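Local coordinates for protein polyprenyl synthetase (Nonlabens dokdonensis, PDB 6KD7) that probably acts as a magnesium-dependent prenyltransferase of the FPP/GGPP synthase family, making geranylgeranyl pyrophosphate, at residues L46-A56 / A176-V186. Numbering follows the deposited sequence.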
# COMPACT_ATOMS: atom_id res chain seq x y z
N LEU A 46 27.64 8.07 -35.64
CA LEU A 46 28.91 7.30 -35.77
C LEU A 46 28.82 6.37 -37.01
O LEU A 46 29.85 6.23 -37.71
CB LEU A 46 29.19 6.51 -34.50
CG LEU A 46 29.61 7.33 -33.28
CD1 LEU A 46 29.64 6.47 -32.02
CD2 LEU A 46 30.95 8.00 -33.48
N THR A 47 27.66 5.75 -37.24
CA THR A 47 27.40 4.80 -38.35
C THR A 47 27.61 5.57 -39.67
O THR A 47 28.45 5.10 -40.49
CB THR A 47 26.03 4.13 -38.19
OG1 THR A 47 26.06 3.32 -37.00
CG2 THR A 47 25.70 3.27 -39.39
N LEU A 48 26.95 6.73 -39.82
CA LEU A 48 27.04 7.59 -41.03
C LEU A 48 28.48 8.08 -41.23
O LEU A 48 29.01 7.98 -42.35
CB LEU A 48 26.09 8.77 -40.91
CG LEU A 48 24.64 8.40 -40.65
CD1 LEU A 48 23.80 9.66 -40.55
CD2 LEU A 48 24.09 7.48 -41.72
N MET A 49 29.16 8.50 -40.18
CA MET A 49 30.53 9.01 -40.29
C MET A 49 31.42 7.87 -40.79
O MET A 49 32.27 8.13 -41.66
CB MET A 49 31.06 9.52 -38.95
CG MET A 49 30.45 10.87 -38.51
SD MET A 49 30.68 11.16 -36.73
CE MET A 49 32.45 11.39 -36.73
N SER A 50 31.29 6.67 -40.22
CA SER A 50 32.10 5.47 -40.55
C SER A 50 31.91 5.16 -42.04
O SER A 50 32.89 4.99 -42.76
CB SER A 50 31.70 4.29 -39.73
OG SER A 50 32.65 3.25 -39.83
N ALA A 51 30.67 5.08 -42.47
CA ALA A 51 30.28 4.83 -43.85
C ALA A 51 31.05 5.84 -44.74
O ALA A 51 31.84 5.38 -45.55
CB ALA A 51 28.80 4.93 -43.98
N GLU A 52 30.87 7.14 -44.55
CA GLU A 52 31.48 8.19 -45.42
C GLU A 52 33.01 8.03 -45.46
O GLU A 52 33.55 7.88 -46.56
CB GLU A 52 31.09 9.57 -44.94
CG GLU A 52 29.67 9.89 -45.29
CD GLU A 52 29.28 11.32 -44.92
OE1 GLU A 52 29.99 11.93 -44.07
OE2 GLU A 52 28.26 11.80 -45.48
N MET A 53 33.66 8.01 -44.31
CA MET A 53 35.12 7.84 -44.18
C MET A 53 35.62 6.67 -45.01
O MET A 53 36.81 6.67 -45.30
CB MET A 53 35.52 7.52 -42.75
CG MET A 53 35.46 8.71 -41.84
SD MET A 53 35.64 8.29 -40.05
CE MET A 53 36.09 6.55 -40.11
N TYR A 54 34.84 5.61 -45.19
CA TYR A 54 35.36 4.38 -45.84
C TYR A 54 34.83 4.31 -47.29
O TYR A 54 35.11 3.35 -48.01
CB TYR A 54 34.99 3.14 -45.05
CG TYR A 54 35.84 2.84 -43.85
CD1 TYR A 54 37.19 2.56 -43.95
CD2 TYR A 54 35.27 2.78 -42.58
CE1 TYR A 54 37.97 2.29 -42.83
CE2 TYR A 54 36.03 2.47 -41.46
CZ TYR A 54 37.37 2.22 -41.57
OH TYR A 54 38.07 1.92 -40.44
N GLY A 55 34.06 5.30 -47.71
CA GLY A 55 33.77 5.46 -49.13
C GLY A 55 32.31 5.38 -49.44
O GLY A 55 31.98 5.69 -50.58
N ALA A 56 31.42 4.97 -48.51
CA ALA A 56 30.00 4.82 -48.87
C ALA A 56 29.33 6.16 -48.66
O ALA A 56 30.00 7.05 -48.16
CB ALA A 56 29.37 3.72 -48.06
N ALA A 176 28.14 0.51 -33.71
CA ALA A 176 27.63 1.56 -34.61
C ALA A 176 28.70 1.89 -35.67
O ALA A 176 28.34 2.02 -36.84
CB ALA A 176 27.24 2.80 -33.83
N LEU A 177 29.96 2.04 -35.27
CA LEU A 177 31.08 2.35 -36.20
C LEU A 177 31.31 1.15 -37.14
O LEU A 177 31.27 1.34 -38.38
CB LEU A 177 32.33 2.69 -35.39
CG LEU A 177 32.27 4.04 -34.67
CD1 LEU A 177 33.29 4.09 -33.58
CD2 LEU A 177 32.47 5.19 -35.63
N GLN A 178 31.41 -0.06 -36.56
CA GLN A 178 31.61 -1.30 -37.33
C GLN A 178 30.52 -1.44 -38.37
O GLN A 178 30.88 -1.85 -39.50
CB GLN A 178 31.83 -2.49 -36.42
CG GLN A 178 31.98 -3.75 -37.23
CD GLN A 178 32.42 -4.93 -36.41
OE1 GLN A 178 32.62 -5.99 -37.00
NE2 GLN A 178 32.56 -4.80 -35.10
N MET A 179 29.27 -1.05 -38.10
CA MET A 179 28.18 -1.25 -39.09
C MET A 179 28.41 -0.35 -40.31
O MET A 179 27.91 -0.69 -41.43
CB MET A 179 26.78 -0.97 -38.50
CG MET A 179 26.38 -2.07 -37.47
SD MET A 179 24.94 -1.72 -36.44
CE MET A 179 23.69 -1.40 -37.65
N GLY A 180 28.97 0.84 -40.11
CA GLY A 180 29.19 1.77 -41.25
C GLY A 180 30.28 1.21 -42.14
O GLY A 180 30.09 1.19 -43.35
N ALA A 181 31.31 0.66 -41.52
CA ALA A 181 32.44 -0.02 -42.16
C ALA A 181 31.90 -1.23 -42.97
O ALA A 181 32.29 -1.40 -44.14
CB ALA A 181 33.46 -0.38 -41.12
N ILE A 182 30.97 -2.00 -42.41
CA ILE A 182 30.38 -3.16 -43.12
C ILE A 182 29.67 -2.63 -44.36
O ILE A 182 29.75 -3.25 -45.40
CB ILE A 182 29.40 -3.94 -42.23
CG1 ILE A 182 30.14 -4.73 -41.15
CG2 ILE A 182 28.46 -4.82 -43.06
CD1 ILE A 182 29.20 -5.19 -40.06
N ILE A 183 28.93 -1.55 -44.22
CA ILE A 183 28.18 -1.03 -45.39
C ILE A 183 29.13 -0.54 -46.50
O ILE A 183 28.72 -0.54 -47.65
CB ILE A 183 27.13 -0.01 -44.93
CG1 ILE A 183 26.05 -0.74 -44.13
CG2 ILE A 183 26.55 0.75 -46.10
CD1 ILE A 183 25.23 0.13 -43.24
N ALA A 184 30.33 -0.11 -46.13
CA ALA A 184 31.33 0.41 -47.10
C ALA A 184 32.10 -0.76 -47.72
O ALA A 184 33.01 -0.49 -48.51
CB ALA A 184 32.30 1.36 -46.39
N GLY A 185 31.90 -1.97 -47.24
CA GLY A 185 32.49 -3.20 -47.81
C GLY A 185 33.85 -3.46 -47.22
O GLY A 185 34.61 -4.28 -47.74
N VAL A 186 34.20 -2.81 -46.14
CA VAL A 186 35.56 -3.00 -45.56
C VAL A 186 35.68 -4.43 -45.03
O VAL A 186 34.66 -5.02 -44.71
CB VAL A 186 35.72 -1.91 -44.49
CG1 VAL A 186 36.67 -2.26 -43.37
CG2 VAL A 186 36.11 -0.61 -45.15
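Tyr54 lays its ring across Ala181 and Val186, CD1 coming within 3.6 Å of Val186 CG2 while CE2 lies 3.9 Å from Ala181 CB. The setting is the mainly alpha-helical prenyl synthase fold, in which the segments 46-54 and 176-183 of helices 42-54 and 158-183 run in roughly the same direction, crossing at -36° with their axes 7.0 Å apart, and illustrate how small residues and hydroxyls bring two buried helices close. Gly180 sits at the closest point, its CA 4.2 Å from that of Ala51; a methyl on it would collide with the Thr47 carbonyl and Ser50 CB. Two hydroxyls then reach across to main-chain carbonyls. Thr47 OG1 donates to Ala176 O at 2.6 Å, meeting it from above the carbonyl plane. A valine in place of Thr47 would probably leave Ala176 O without this cross-helix donor and press a methyl against it. One turn on, Ser50 has OG anti to its own N (chi1 -167°), which directs it to Leu177 O, a carbonyl that also accepts the helical bond from Ala181 N. Both helices finish in Schellman motifs, at Gly55 and Gly185, and Ala56, just past the first of these glycines, packs on Ala184, just before the second. Glu190 of helix 188-215 takes the hydrogen bond of the Tyr54 hydroxyl, fixing the far end of the ring; at its near end, Tyr54 CB rests 3.5 Å from Ala184 CB.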